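Metalloprotease stcE (Escherichia coli, PDB 4DNY) is a secreted zinc metalloprotease and mucinase, probably cleaving O-linked glycoproteins, that enterohemorrhagic strains need for adhesion and immune evasion during infection. Local coordinates at residues T24-I27 with A32-N35; R66-P71 with V81-S86; L108-V113 with W117-E122. One frame throughout, in Å; residues are numbered along the deposited sequence.

Interaction 1: residues T24-I27 with A32-N35; sequences TKKI and AEVN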
ATOM      1  N   THR A  24      -6.819   0.023 -14.046  1.00 15.46           N
ATOM      2  CA  THR A  24      -7.457   0.946 -13.090  1.00 15.67           C
ATOM      3  C   THR A  24      -6.511   1.171 -11.920  1.00 14.53           C
ATOM      4  O   THR A  24      -6.194   0.227 -11.155  1.00 13.64           O
ATOM      5  CB  THR A  24      -8.861   0.429 -12.634  1.00 16.63           C
ATOM      6  OG1 THR A  24      -8.764  -0.854 -12.019  1.00 15.44           O
ATOM      7  CG2 THR A  24      -9.806   0.352 -13.868  1.00 17.64           C
ATOM      8  N   LYS A  25      -5.966   2.376 -11.815  1.00 13.24           N
ATOM      9  CA  LYS A  25      -4.933   2.662 -10.847  1.00 13.97           C
ATOM     10  C   LYS A  25      -5.286   3.904 -10.117  1.00 13.52           C
ATOM     11  O   LYS A  25      -5.508   4.957 -10.718  1.00 14.46           O
ATOM     12  CB  LYS A  25      -3.628   2.917 -11.592  1.00 14.14           C
ATOM     13  CG  LYS A  25      -2.452   3.183 -10.676  1.00 14.92           C
ATOM     14  CD  LYS A  25      -1.326   3.667 -11.500  1.00 18.84           C
ATOM     15  CE  LYS A  25      -0.065   3.728 -10.782  1.00 19.38           C
ATOM     16  NZ  LYS A  25       1.064   4.022 -11.683  1.00 18.62           N
ATOM     17  N   LYS A  26      -5.313   3.860  -8.793  1.00 11.88           N
ATOM     18  CA  LYS A  26      -5.493   5.031  -7.931  1.00 12.97           C
ATOM     19  C   LYS A  26      -4.203   5.476  -7.381  1.00 14.25           C
ATOM     20  O   LYS A  26      -3.523   4.739  -6.723  1.00 15.22           O
ATOM     21  CB  LYS A  26      -6.440   4.674  -6.788  1.00 14.42           C
ATOM     22  CG  LYS A  26      -6.439   5.682  -5.658  1.00 14.95           C
ATOM     23  CD  LYS A  26      -7.109   7.026  -5.997  1.00 17.07           C
ATOM     24  CE  LYS A  26      -6.971   8.021  -4.820  1.00 16.65           C
ATOM     25  NZ  LYS A  26      -7.680   9.321  -5.034  1.00 18.22           N
ATOM     26  N   ILE A  27      -3.874   6.757  -7.595  1.00 14.42           N
ATOM     27  CA  ILE A  27      -2.670   7.329  -6.973  1.00 14.07           C
ATOM     28  C   ILE A  27      -3.069   8.148  -5.765  1.00 13.35           C
ATOM     29  O   ILE A  27      -3.969   8.954  -5.831  1.00 14.20           O
ATOM     30  CB  ILE A  27      -1.910   8.260  -7.965  1.00 14.55           C
ATOM     31  CG1 ILE A  27      -1.317   7.441  -9.086  1.00 17.84           C
ATOM     32  CG2 ILE A  27      -0.822   9.054  -7.275  1.00 13.23           C
ATOM     33  CD1 ILE A  27      -2.323   7.040 -10.046  1.00 25.41           C
ATOM     34  N   ALA A  32      -4.115  15.306   2.345  1.00 14.87           N
ATOM     35  CA  ALA A  32      -5.379  14.846   2.970  1.00 15.94           C
ATOM     36  C   ALA A  32      -5.508  13.337   2.805  1.00 16.07           C
ATOM     37  O   ALA A  32      -5.964  12.645   3.729  1.00 16.50           O
ATOM     38  CB  ALA A  32      -6.562  15.534   2.364  1.00 17.90           C
ATOM     39  N   GLU A  33      -5.126  12.801   1.652  1.00 14.09           N
ATOM     40  CA  GLU A  33      -5.267  11.336   1.428  1.00 13.57           C
ATOM     41  C   GLU A  33      -4.195  10.548   2.166  1.00 13.28           C
ATOM     42  O   GLU A  33      -4.474   9.465   2.705  1.00 14.65           O
ATOM     43  CB  GLU A  33      -5.282  10.996  -0.071  1.00 13.27           C
ATOM     44  CG  GLU A  33      -6.610  11.465  -0.751  1.00 15.25           C
ATOM     45  CD  GLU A  33      -6.998  10.641  -2.003  1.00 18.56           C
ATOM     46  OE1 GLU A  33      -6.112  10.288  -2.827  1.00 18.78           O
ATOM     47  OE2 GLU A  33      -8.217  10.340  -2.160  1.00 22.92           O
ATOM     48  N   VAL A  34      -2.983  11.057   2.198  1.00 12.69           N
ATOM     49  CA  VAL A  34      -1.920  10.396   2.944  1.00 11.64           C
ATOM     50  C   VAL A  34      -2.253  10.335   4.435  1.00 14.38           C
ATOM     51  O   VAL A  34      -1.980   9.335   5.109  1.00 14.25           O
ATOM     52  CB  VAL A  34      -0.540  11.005   2.646  1.00 11.68           C
ATOM     53  CG1 VAL A  34       0.535  10.526   3.642  1.00 14.06           C
ATOM     54  CG2 VAL A  34      -0.144  10.647   1.214  1.00 11.76           C
ATOM     55  N   ASN A  35      -2.866  11.402   4.930  1.00 15.74           N
ATOM     56  CA  ASN A  35      -3.224  11.466   6.341  1.00 17.13           C
ATOM     57  C   ASN A  35      -4.185  10.333   6.768  1.00 18.03           C
ATOM     58  O   ASN A  35      -4.180   9.949   7.939  1.00 21.29           O
ATOM     59  CB  ASN A  35      -3.866  12.839   6.653  1.00 17.98           C
ATOM     60  CG  ASN A  35      -2.891  13.932   6.813  1.00 20.23           C
ATOM     61  OD1 ASN A  35      -1.685  13.710   6.924  1.00 23.19           O
ATOM     62  ND2 ASN A  35      -3.405  15.177   6.833  1.00 26.28           N
TER

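Interaction 2: residues R66-P71 with V81-S86; sequences RDIYLP and VRFVSS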
ATOM      1  N   ARG A  66       3.642   8.216   9.819  1.00 17.48           N
ATOM      2  CA  ARG A  66       4.535   7.190  10.370  1.00 19.23           C
ATOM      3  C   ARG A  66       4.129   5.771  10.082  1.00 19.27           C
ATOM      4  O   ARG A  66       4.972   4.990   9.724  1.00 19.76           O
ATOM      5  CB  ARG A  66       4.664   7.394  11.869  1.00 21.37           C
ATOM      6  CG  ARG A  66       5.802   6.602  12.430  1.00 29.01           C
ATOM      7  CD  ARG A  66       5.848   6.742  13.917  1.00 34.77           C
ATOM      8  NE  ARG A  66       4.836   5.839  14.479  1.00 40.66           N
ATOM      9  CZ  ARG A  66       4.449   5.771  15.747  1.00 45.91           C
ATOM     10  NH1 ARG A  66       4.988   6.572  16.671  1.00 48.58           N
ATOM     11  NH2 ARG A  66       3.509   4.883  16.087  1.00 47.25           N
ATOM     12  N   ASP A  67       2.858   5.455  10.289  1.00 16.32           N
ATOM     13  CA  ASP A  67       2.395   4.085  10.222  1.00 17.45           C
ATOM     14  C   ASP A  67       1.354   3.982   9.174  1.00 16.18           C
ATOM     15  O   ASP A  67       0.448   4.766   9.144  1.00 17.37           O
ATOM     16  CB  ASP A  67       1.785   3.617  11.556  1.00 18.97           C
ATOM     17  CG  ASP A  67       2.802   3.631  12.713  1.00 21.05           C
ATOM     18  OD1 ASP A  67       3.980   3.365  12.493  1.00 20.92           O
ATOM     19  OD2 ASP A  67       2.375   3.875  13.864  1.00 26.77           O
ATOM     20  N   ILE A  68       1.477   2.973   8.325  1.00 15.21           N
ATOM     21  CA  ILE A  68       0.526   2.711   7.283  1.00 14.00           C
ATOM     22  C   ILE A  68       0.083   1.258   7.337  1.00 14.93           C
ATOM     23  O   ILE A  68       0.894   0.344   7.272  1.00 15.15           O
ATOM     24  CB  ILE A  68       1.173   2.941   5.907  1.00 13.44           C
ATOM     25  CG1 ILE A  68       1.653   4.436   5.844  1.00 14.50           C
ATOM     26  CG2 ILE A  68       0.187   2.597   4.770  1.00 14.17           C
ATOM     27  CD1 ILE A  68       2.643   4.716   4.735  1.00 16.95           C
ATOM     28  N   TYR A  69      -1.240   1.051   7.347  1.00 15.20           N
ATOM     29  CA  TYR A  69      -1.785  -0.288   7.508  1.00 16.91           C
ATOM     30  C   TYR A  69      -2.460  -0.781   6.237  1.00 15.10           C
ATOM     31  O   TYR A  69      -3.369  -0.118   5.715  1.00 15.61           O
ATOM     32  CB  TYR A  69      -2.812  -0.303   8.641  1.00 17.72           C
ATOM     33  CG  TYR A  69      -2.187  -0.023  10.003  1.00 18.95           C
ATOM     34  CD1 TYR A  69      -1.731  -1.039  10.802  1.00 22.21           C
ATOM     35  CD2 TYR A  69      -2.040   1.300  10.449  1.00 20.84           C
ATOM     36  CE1 TYR A  69      -1.195  -0.771  12.058  1.00 23.72           C
ATOM     37  CE2 TYR A  69      -1.488   1.574  11.698  1.00 24.25           C
ATOM     38  CZ  TYR A  69      -1.044   0.509  12.472  1.00 26.45           C
ATOM     39  OH  TYR A  69      -0.481   0.765  13.727  1.00 30.91           O
ATOM     40  N   LEU A  70      -2.064  -1.961   5.745  1.00 14.25           N
ATOM     41  CA  LEU A  70      -2.799  -2.529   4.633  1.00 14.42           C
ATOM     42  C   LEU A  70      -4.091  -3.214   5.152  1.00 16.47           C
ATOM     43  O   LEU A  70      -4.074  -3.827   6.193  1.00 17.48           O
ATOM     44  CB  LEU A  70      -1.895  -3.505   3.873  1.00 14.33           C
ATOM     45  CG  LEU A  70      -0.640  -2.953   3.227  1.00 13.18           C
ATOM     46  CD1 LEU A  70      -0.110  -3.988   2.202  1.00 12.05           C
ATOM     47  CD2 LEU A  70      -0.906  -1.647   2.452  1.00 14.05           C
ATOM     48  N   PRO A  71      -5.201  -3.038   4.434  1.00 16.20           N
ATOM     49  CA  PRO A  71      -6.471  -3.642   4.875  1.00 18.47           C
ATOM     50  C   PRO A  71      -6.514  -5.159   4.714  1.00 20.56           C
ATOM     51  O   PRO A  71      -5.718  -5.738   3.948  1.00 19.73           O
ATOM     52  CB  PRO A  71      -7.470  -2.954   3.983  1.00 18.56           C
ATOM     53  CG  PRO A  71      -6.706  -2.674   2.663  1.00 17.31           C
ATOM     54  CD  PRO A  71      -5.340  -2.330   3.144  1.00 15.87           C
ATOM     55  N   VAL A  81      -0.892  -3.051  -4.041  1.00  9.58           N
ATOM     56  CA  VAL A  81      -0.540  -1.739  -3.476  1.00  9.35           C
ATOM     57  C   VAL A  81       0.937  -1.489  -3.714  1.00  9.34           C
ATOM     58  O   VAL A  81       1.773  -2.338  -3.376  1.00  9.36           O
ATOM     59  CB  VAL A  81      -0.853  -1.620  -1.945  1.00  9.21           C
ATOM     60  CG1 VAL A  81      -0.499  -0.214  -1.443  1.00  9.96           C
ATOM     61  CG2 VAL A  81      -2.352  -1.904  -1.735  1.00 10.58           C
ATOM     62  N   ARG A  82       1.255  -0.345  -4.287  1.00 10.14           N
ATOM     63  CA  ARG A  82       2.634   0.092  -4.491  1.00  9.57           C
ATOM     64  C   ARG A  82       2.907   1.304  -3.632  1.00  9.32           C
ATOM     65  O   ARG A  82       2.040   2.174  -3.479  1.00 10.28           O
ATOM     66  CB  ARG A  82       2.880   0.442  -5.982  1.00 10.97           C
ATOM     67  CG  ARG A  82       4.335   0.813  -6.240  1.00 11.49           C
ATOM     68  CD  ARG A  82       4.595   1.097  -7.681  1.00 13.37           C
ATOM     69  NE  ARG A  82       4.436  -0.113  -8.522  1.00 14.13           N
ATOM     70  CZ  ARG A  82       3.600  -0.236  -9.535  1.00 15.38           C
ATOM     71  NH1 ARG A  82       2.774   0.792  -9.849  1.00 17.33           N
ATOM     72  NH2 ARG A  82       3.546  -1.341 -10.291  1.00 18.31           N
ATOM     73  N   PHE A  83       4.087   1.368  -3.027  1.00  9.31           N
ATOM     74  CA  PHE A  83       4.566   2.562  -2.266  1.00  9.21           C
ATOM     75  C   PHE A  83       5.783   3.113  -2.944  1.00  9.55           C
ATOM     76  O   PHE A  83       6.669   2.347  -3.319  1.00 10.13           O
ATOM     77  CB  PHE A  83       4.955   2.195  -0.841  1.00  9.03           C
ATOM     78  CG  PHE A  83       3.793   1.830   0.013  1.00  8.85           C
ATOM     79  CD1 PHE A  83       3.193   2.764   0.811  1.00  9.73           C
ATOM     80  CD2 PHE A  83       3.294   0.518   0.033  1.00  9.83           C
ATOM     81  CE1 PHE A  83       2.092   2.422   1.590  1.00 10.49           C
ATOM     82  CE2 PHE A  83       2.222   0.174   0.845  1.00 10.44           C
ATOM     83  CZ  PHE A  83       1.626   1.131   1.603  1.00 11.23           C
ATOM     84  N   VAL A  84       5.832   4.440  -3.075  1.00  9.64           N
ATOM     85  CA  VAL A  84       7.019   5.157  -3.490  1.00 10.04           C
ATOM     86  C   VAL A  84       7.296   6.291  -2.546  1.00 10.30           C
ATOM     87  O   VAL A  84       6.466   7.201  -2.427  1.00 10.03           O
ATOM     88  CB  VAL A  84       6.881   5.703  -4.965  1.00 11.12           C
ATOM     89  CG1 VAL A  84       8.193   6.389  -5.389  1.00 11.95           C
ATOM     90  CG2 VAL A  84       6.442   4.602  -5.903  1.00 12.92           C
ATOM     91  N   SER A  85       8.397   6.207  -1.801  1.00 10.11           N
ATOM     92  CA  SER A  85       8.718   7.232  -0.804  1.00  9.90           C
ATOM     93  C   SER A  85       9.733   8.243  -1.343  1.00 10.74           C
ATOM     94  O   SER A  85      10.842   7.887  -1.751  1.00 11.49           O
ATOM     95  CB  SER A  85       9.314   6.619   0.437  1.00  9.79           C
ATOM     96  OG  SER A  85       9.813   7.679   1.249  1.00 11.04           O
ATOM     97  N   SER A  86       9.365   9.513  -1.246  1.00 11.55           N
ATOM     98  CA  SER A  86      10.349  10.600  -1.419  0.50 12.70           C
ATOM     99  C   SER A  86      10.403  11.412  -0.120  1.00 12.82           C
ATOM    100  O   SER A  86      10.819  12.569  -0.104  1.00 13.79           O
ATOM    101  CB  SER A  86      10.044  11.459  -2.674  0.50 14.85           C
ATOM    102  OG  SER A  86       8.746  11.983  -2.624  0.50 12.67           O
TER

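Interaction 3: residues L108-V113 with W117-E122; sequences LLFKYV and WFRSGE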
ATOM      1  N   LEU A 108       8.027  -0.142  -2.721  1.00 11.06           N
ATOM      2  CA  LEU A 108       7.559  -1.416  -2.194  1.00 10.72           C
ATOM      3  C   LEU A 108       6.328  -1.850  -2.987  1.00 10.29           C
ATOM      4  O   LEU A 108       5.570  -1.034  -3.468  1.00  9.53           O
ATOM      5  CB  LEU A 108       7.174  -1.317  -0.721  1.00 12.36           C
ATOM      6  CG  LEU A 108       8.237  -0.905   0.253  1.00 13.48           C
ATOM      7  CD1 LEU A 108       7.592  -0.680   1.616  1.00 16.02           C
ATOM      8  CD2 LEU A 108       9.343  -1.939   0.296  1.00 16.97           C
ATOM      9  N   LEU A 109       6.099  -3.160  -3.119  1.00 10.65           N
ATOM     10  CA  LEU A 109       4.961  -3.641  -3.876  1.00 10.17           C
ATOM     11  C   LEU A 109       4.332  -4.882  -3.200  1.00  9.23           C
ATOM     12  O   LEU A 109       5.081  -5.779  -2.744  1.00 10.01           O
ATOM     13  CB  LEU A 109       5.377  -4.018  -5.274  1.00  9.90           C
ATOM     14  CG  LEU A 109       4.281  -4.437  -6.263  1.00 10.22           C
ATOM     15  CD1 LEU A 109       3.316  -3.245  -6.537  1.00 10.49           C
ATOM     16  CD2 LEU A 109       4.869  -4.920  -7.566  1.00 11.36           C
ATOM     17  N   PHE A 110       3.009  -4.904  -3.100  1.00  9.04           N
ATOM     18  CA  PHE A 110       2.233  -5.920  -2.407  1.00  9.01           C
ATOM     19  C   PHE A 110       1.100  -6.417  -3.287  1.00  9.44           C
ATOM     20  O   PHE A 110       0.531  -5.656  -4.081  1.00 10.19           O
ATOM     21  CB  PHE A 110       1.636  -5.361  -1.103  1.00 10.36           C
ATOM     22  CG  PHE A 110       2.629  -4.871  -0.110  1.00 10.28           C
ATOM     23  CD1 PHE A 110       3.077  -5.678   0.937  1.00 10.91           C
ATOM     24  CD2 PHE A 110       3.110  -3.593  -0.180  1.00  9.57           C
ATOM     25  CE1 PHE A 110       3.994  -5.212   1.851  1.00 12.16           C
ATOM     26  CE2 PHE A 110       4.025  -3.106   0.767  1.00 11.15           C
ATOM     27  CZ  PHE A 110       4.435  -3.938   1.791  1.00 12.50           C
ATOM     28  N   LYS A 111       0.763  -7.707  -3.141  1.00  9.59           N
ATOM     29  CA  LYS A 111      -0.392  -8.328  -3.770  1.00  9.77           C
ATOM     30  C   LYS A 111      -1.083  -9.280  -2.786  1.00  9.83           C
ATOM     31  O   LYS A 111      -0.432  -9.993  -2.077  1.00 10.83           O
ATOM     32  CB  LYS A 111       0.040  -9.102  -5.034  1.00 10.99           C
ATOM     33  CG  LYS A 111      -1.116  -9.759  -5.773  1.00 12.70           C
ATOM     34  CD  LYS A 111      -0.729 -10.294  -7.131  1.00 14.59           C
ATOM     35  CE  LYS A 111      -1.837 -11.100  -7.734  1.00 18.47           C
ATOM     36  NZ  LYS A 111      -1.612 -11.509  -9.186  1.00 20.15           N
ATOM     37  N   TYR A 112      -2.422  -9.256  -2.770  1.00  9.99           N
ATOM     38  CA  TYR A 112      -3.214 -10.040  -1.846  1.00 10.49           C
ATOM     39  C   TYR A 112      -3.663 -11.324  -2.576  1.00 10.37           C
ATOM     40  O   TYR A 112      -4.306 -11.241  -3.614  1.00 12.56           O
ATOM     41  CB  TYR A 112      -4.438  -9.226  -1.441  1.00 11.64           C
ATOM     42  CG  TYR A 112      -5.125  -9.654  -0.184  1.00 12.91           C
ATOM     43  CD1 TYR A 112      -4.629  -9.300   1.056  1.00 14.27           C
ATOM     44  CD2 TYR A 112      -6.350 -10.296  -0.236  1.00 14.16           C
ATOM     45  CE1 TYR A 112      -5.259  -9.610   2.213  1.00 15.19           C
ATOM     46  CE2 TYR A 112      -7.033 -10.597   0.955  1.00 15.86           C
ATOM     47  CZ  TYR A 112      -6.480 -10.228   2.174  1.00 19.61           C
ATOM     48  OH  TYR A 112      -7.171 -10.505   3.362  1.00 22.25           O
ATOM     49  N   VAL A 113      -3.270 -12.474  -2.061  1.00 10.22           N
ATOM     50  CA  VAL A 113      -3.605 -13.750  -2.676  1.00 10.38           C
ATOM     51  C   VAL A 113      -4.184 -14.669  -1.607  1.00 11.12           C
ATOM     52  O   VAL A 113      -3.488 -15.000  -0.611  1.00 10.83           O
ATOM     53  CB  VAL A 113      -2.389 -14.409  -3.354  1.00 11.29           C
ATOM     54  CG1 VAL A 113      -2.801 -15.666  -4.050  1.00 12.52           C
ATOM     55  CG2 VAL A 113      -1.764 -13.400  -4.360  1.00 12.61           C
ATOM     56  N   TRP A 117      -1.475 -10.754   2.219  1.00 13.41           N
ATOM     57  CA  TRP A 117      -0.606  -9.903   1.469  1.00 13.02           C
ATOM     58  C   TRP A 117       0.764 -10.551   1.270  1.00 13.14           C
ATOM     59  O   TRP A 117       1.351 -11.110   2.236  1.00 15.95           O
ATOM     60  CB  TRP A 117      -0.369  -8.553   2.181  1.00 13.59           C
ATOM     61  CG  TRP A 117      -1.551  -7.641   2.142  1.00 13.62           C
ATOM     62  CD1 TRP A 117      -2.399  -7.395   3.155  1.00 14.73           C
ATOM     63  CD2 TRP A 117      -2.043  -6.937   0.997  1.00 13.45           C
ATOM     64  NE1 TRP A 117      -3.395  -6.531   2.733  1.00 15.74           N
ATOM     65  CE2 TRP A 117      -3.178  -6.221   1.406  1.00 14.47           C
ATOM     66  CE3 TRP A 117      -1.611  -6.813  -0.364  1.00 11.85           C
ATOM     67  CZ2 TRP A 117      -3.922  -5.444   0.512  1.00 13.21           C
ATOM     68  CZ3 TRP A 117      -2.317  -6.039  -1.234  1.00 13.49           C
ATOM     69  CH2 TRP A 117      -3.474  -5.334  -0.779  1.00 14.52           C
ATOM     70  N   PHE A 118       1.284 -10.499   0.045  1.00 12.70           N
ATOM     71  CA  PHE A 118       2.627 -10.894  -0.299  1.00 12.91           C
ATOM     72  C   PHE A 118       3.405  -9.651  -0.732  1.00 12.83           C
ATOM     73  O   PHE A 118       2.937  -8.907  -1.569  1.00 12.73           O
ATOM     74  CB  PHE A 118       2.616 -11.921  -1.425  1.00 13.19           C
ATOM     75  CG  PHE A 118       2.055 -13.227  -1.002  1.00 14.38           C
ATOM     76  CD1 PHE A 118       2.888 -14.240  -0.581  1.00 15.56           C
ATOM     77  CD2 PHE A 118       0.696 -13.437  -0.999  1.00 13.23           C
ATOM     78  CE1 PHE A 118       2.352 -15.449  -0.143  1.00 17.81           C
ATOM     79  CE2 PHE A 118       0.169 -14.651  -0.522  1.00 14.88           C
ATOM     80  CZ  PHE A 118       1.009 -15.630  -0.126  1.00 16.36           C
ATOM     81  N   ARG A 119       4.585  -9.456  -0.178  1.00 13.79           N
ATOM     82  CA  ARG A 119       5.481  -8.386  -0.558  1.00 13.13           C
ATOM     83  C   ARG A 119       6.503  -8.882  -1.573  1.00 14.77           C
ATOM     84  O   ARG A 119       7.184  -9.878  -1.375  1.00 15.45           O
ATOM     85  CB  ARG A 119       6.179  -7.802   0.688  1.00 14.89           C
ATOM     86  CG  ARG A 119       6.965  -6.544   0.375  1.00 17.72           C
ATOM     87  CD  ARG A 119       7.592  -5.938   1.643  1.00 19.72           C
ATOM     88  NE  ARG A 119       8.690  -6.696   2.172  1.00 23.27           N
ATOM     89  CZ  ARG A 119       9.910  -6.658   1.610  1.00 29.08           C
ATOM     90  NH1 ARG A 119      10.131  -5.893   0.524  1.00 29.93           N
ATOM     91  NH2 ARG A 119      10.897  -7.348   2.119  1.00 32.62           N
ATOM     92  N   SER A 120       6.614  -8.166  -2.679  1.00 14.08           N
ATOM     93  CA  SER A 120       7.610  -8.456  -3.708  1.00 16.72           C
ATOM     94  C   SER A 120       8.998  -8.395  -3.137  1.00 20.25           C
ATOM     95  O   SER A 120       9.389  -7.417  -2.535  1.00 20.17           O
ATOM     96  CB  SER A 120       7.453  -7.473  -4.846  1.00 17.34           C
ATOM     97  OG  SER A 120       8.396  -7.757  -5.874  1.00 21.84           O
ATOM     98  N   GLY A 121       9.728  -9.499  -3.283  1.00 23.06           N
ATOM     99  CA  GLY A 121      11.100  -9.568  -2.771  1.00 27.62           C
ATOM    100  C   GLY A 121      11.232 -10.134  -1.371  1.00 29.87           C
ATOM    101  O   GLY A 121      12.356 -10.252  -0.854  1.00 32.79           O
ATOM    102  N   GLU A 122      10.118 -10.506  -0.760  1.00 29.39           N
ATOM    103  CA  GLU A 122      10.121 -11.067   0.595  1.00 33.21           C
ATOM    104  C   GLU A 122      10.988 -12.339   0.740  1.00 37.07           C
ATOM    105  O   GLU A 122      11.708 -12.475   1.722  1.00 39.02           O
ATOM    106  CB  GLU A 122       8.702 -11.414   1.051  1.00 32.14           C
ATOM    107  CG  GLU A 122       8.640 -11.672   2.513  1.00 35.16           C
ATOM    108  CD  GLU A 122       8.271 -10.432   3.265  1.00 35.40           C
ATOM    109  OE1 GLU A 122       9.188  -9.702   3.730  1.00 38.77           O
ATOM    110  OE2 GLU A 122       7.066 -10.219   3.365  1.00 26.21           O
TER
HETATM  111  O   HOH W   1       8.500  -4.704  -2.293  1.00 12.05           O

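Interaction 1: residues T24-I27 with A32-N35
Lys26 and Glu33 form a salt bridge that carries nearly all of the contact between residues 24-27 and 32-35; the two segments together bury 82 Å². The lysine can be followed outward from its backbone. CB points toward the helical segment, and with CG set opposite the backbone nitrogen (chi1 166°) the chain starts out beside its own carbonyl carbon. It then bends once, at chi2 (71°), and runs straight through CD to its end, and it is this single kink that aims the tip at Glu33. Lys26 CE is the first atom to meet the carboxylate, 3.1 Å from Glu33 OE1. Beyond it, the ammonium Lys26 NZ lies 2.9 Å from Glu33 OE1, which receives it on the syn lone pair, the side facing the other oxygen. The second oxygen is engaged less well: Lys26 NZ to Glu33 OE2 is 3.1 Å, a weak hydrogen bond. The ammonium therefore sits at the mouth of the carboxylate and addresses both oxygens unequally. Glu33 comes from the opposite direction, its chain extended beyond CG, so that two long side chains bridge backbones whose nearest CA atoms, those of Ile27 and Glu33, are 9.7 Å apart. Glu33 OE1 also comes within 3.9 Å of Ile27 O, and the nearby ammonium probably offsets the proximity of these two electron-rich oxygens. This is a surface contact. Strand 25-28, an edge strand of the five-stranded sheet, pairs in parallel with strand 54-60, where Lys26 shares backbone hydrogen bonds with Leu54 and Glu56. Helix 31-35 follows it directly in the chain, and the ion pair spans the short link between them. His48 of helix 43-49 touches both Lys26 and Glu33, so this second helix flanks the bridge.

Interaction 2: residues R66-P71 with V81-S86
The Phe83 ring is met at its edge by Ile68 and Leu70: Ile68 CG2 and Leu70 CD2 both lie near the ring plane. At one rim position Ile68 CG2 is 3.7 Å from Phe83 CE1. At the outermost carbon Leu70 CD2 is 3.9 Å from Phe83 CZ, and the same methyl reaches Phe83 CE2 at 4.0 Å. The ring end is thus fitted between two branched side chains instead of being stacked against either. Ile68 CD1 adds a further touch, 3.9 Å from Phe83 CE1. The other flat pair is local to one segment: the Arg66 guanidinium has the Asp67 carboxylate at its edge, Arg66 NH2 giving Asp67 OD2 a 2.7 Å bond (157° at the hydrogen) on the syn side, 20° out of the carboxylate plane.

Torsions explain which branches touch. In Ile68, chi1 of -60° leaves CG2 opposite the backbone nitrogen, which turns it to the ring; the isoleucine and the phenylalanine run antiparallel, side by side. Val81 completes the group, its CG1 lying 4.2 Å from Leu70 CD2. All four residues are buried, and the contact across the segments is wholly apolar.

The backbones stay well apart, with CA atoms 10.4 Å from each other for Ile68 and Phe83, a spacing of layers rather than of paired strands. This is the core of a beta sandwich: strand 67-69 belongs to the three-stranded sheet, beside strand 91-95, and strand 80-86 runs in the middle of the five-stranded one, between strands 54-60 and 107-113. Ile45 of helix 43-49 covers the Leu70 and Val81 end.

Interaction 3: residues L108-V113 with W117-E122
Lys111 and Phe118 form a hydrogen-bonded antiparallel pair and exchange both of their backbone bonds: Lys111 N to Phe118 O is 2.9 Å and Phe118 N to Lys111 O is 2.8 Å. A third bond, Ser120 N to Leu109 O at 2.8 Å, extends the pairing, and Leu109 N turns to a water instead. That water accepts from Leu109 N, donates to Ser120 O and receives a weak bond from Arg119 NH1, standing in for the second bond of this pair, between Leu109 N and Ser120 O. These are the two arms of an antiparallel beta hairpin, with strand 116-119 at the edge of the sandwich's five-stranded sheet. Its exit is a type II turn from Arg119 to Glu122, closed by Glu122 N to Arg119 O; Gly121 there, at phi 93° and psi 0°, takes a conformation suited to glycine.

On the face bearing Phe110, Tyr112, Trp117 and Arg119, polar tips find partners beyond the hairpin. Trp117 NE1 donates to Pro71 O, and Tyr112 OH bonds with Gln72 OE1 and Gly73 N. The edge of Tyr112 meets the face of Trp117 in a T-shaped stack, Tyr112 CD1 lying 3.4 Å from Trp117 CE2. Tyr112 CB also sits over the six-membered ring of the Trp117 indole, 3.8 Å from its centroid. Arg119 lays its CG obliquely against Phe110, 3.6 Å from Phe110 CE1. Arg119 NE and NH2 make weak hydrogen bonds to Glu122 OE1, within a salt bridge, and Glu122 OE2 is bonded to Tyr95 OH. On the other face Lys111 NZ reaches Asp17 O.

Along the chain the three contacts follow in series, in numerical order. All reach the five-stranded sheet: interaction 1 at one edge strand, 25-28, interaction 3 at the other, 116-119, and interaction 2 between them. The centres of interactions 1 and 3 are about 18 Å apart, on opposite sides of the chain's centre, with nearest atoms about 9 Å apart. Interaction 2 has its centre about 10 Å from that of interaction 1 and about 12 Å from that of interaction 3, and touches both: Lys25 and Arg82 come close, both paired with the carboxylate of Glu56, and Phe83 N probably bonds to Leu108 O. Interactions 2 and 3 belong to the beta-sandwich domain of this protease fragment.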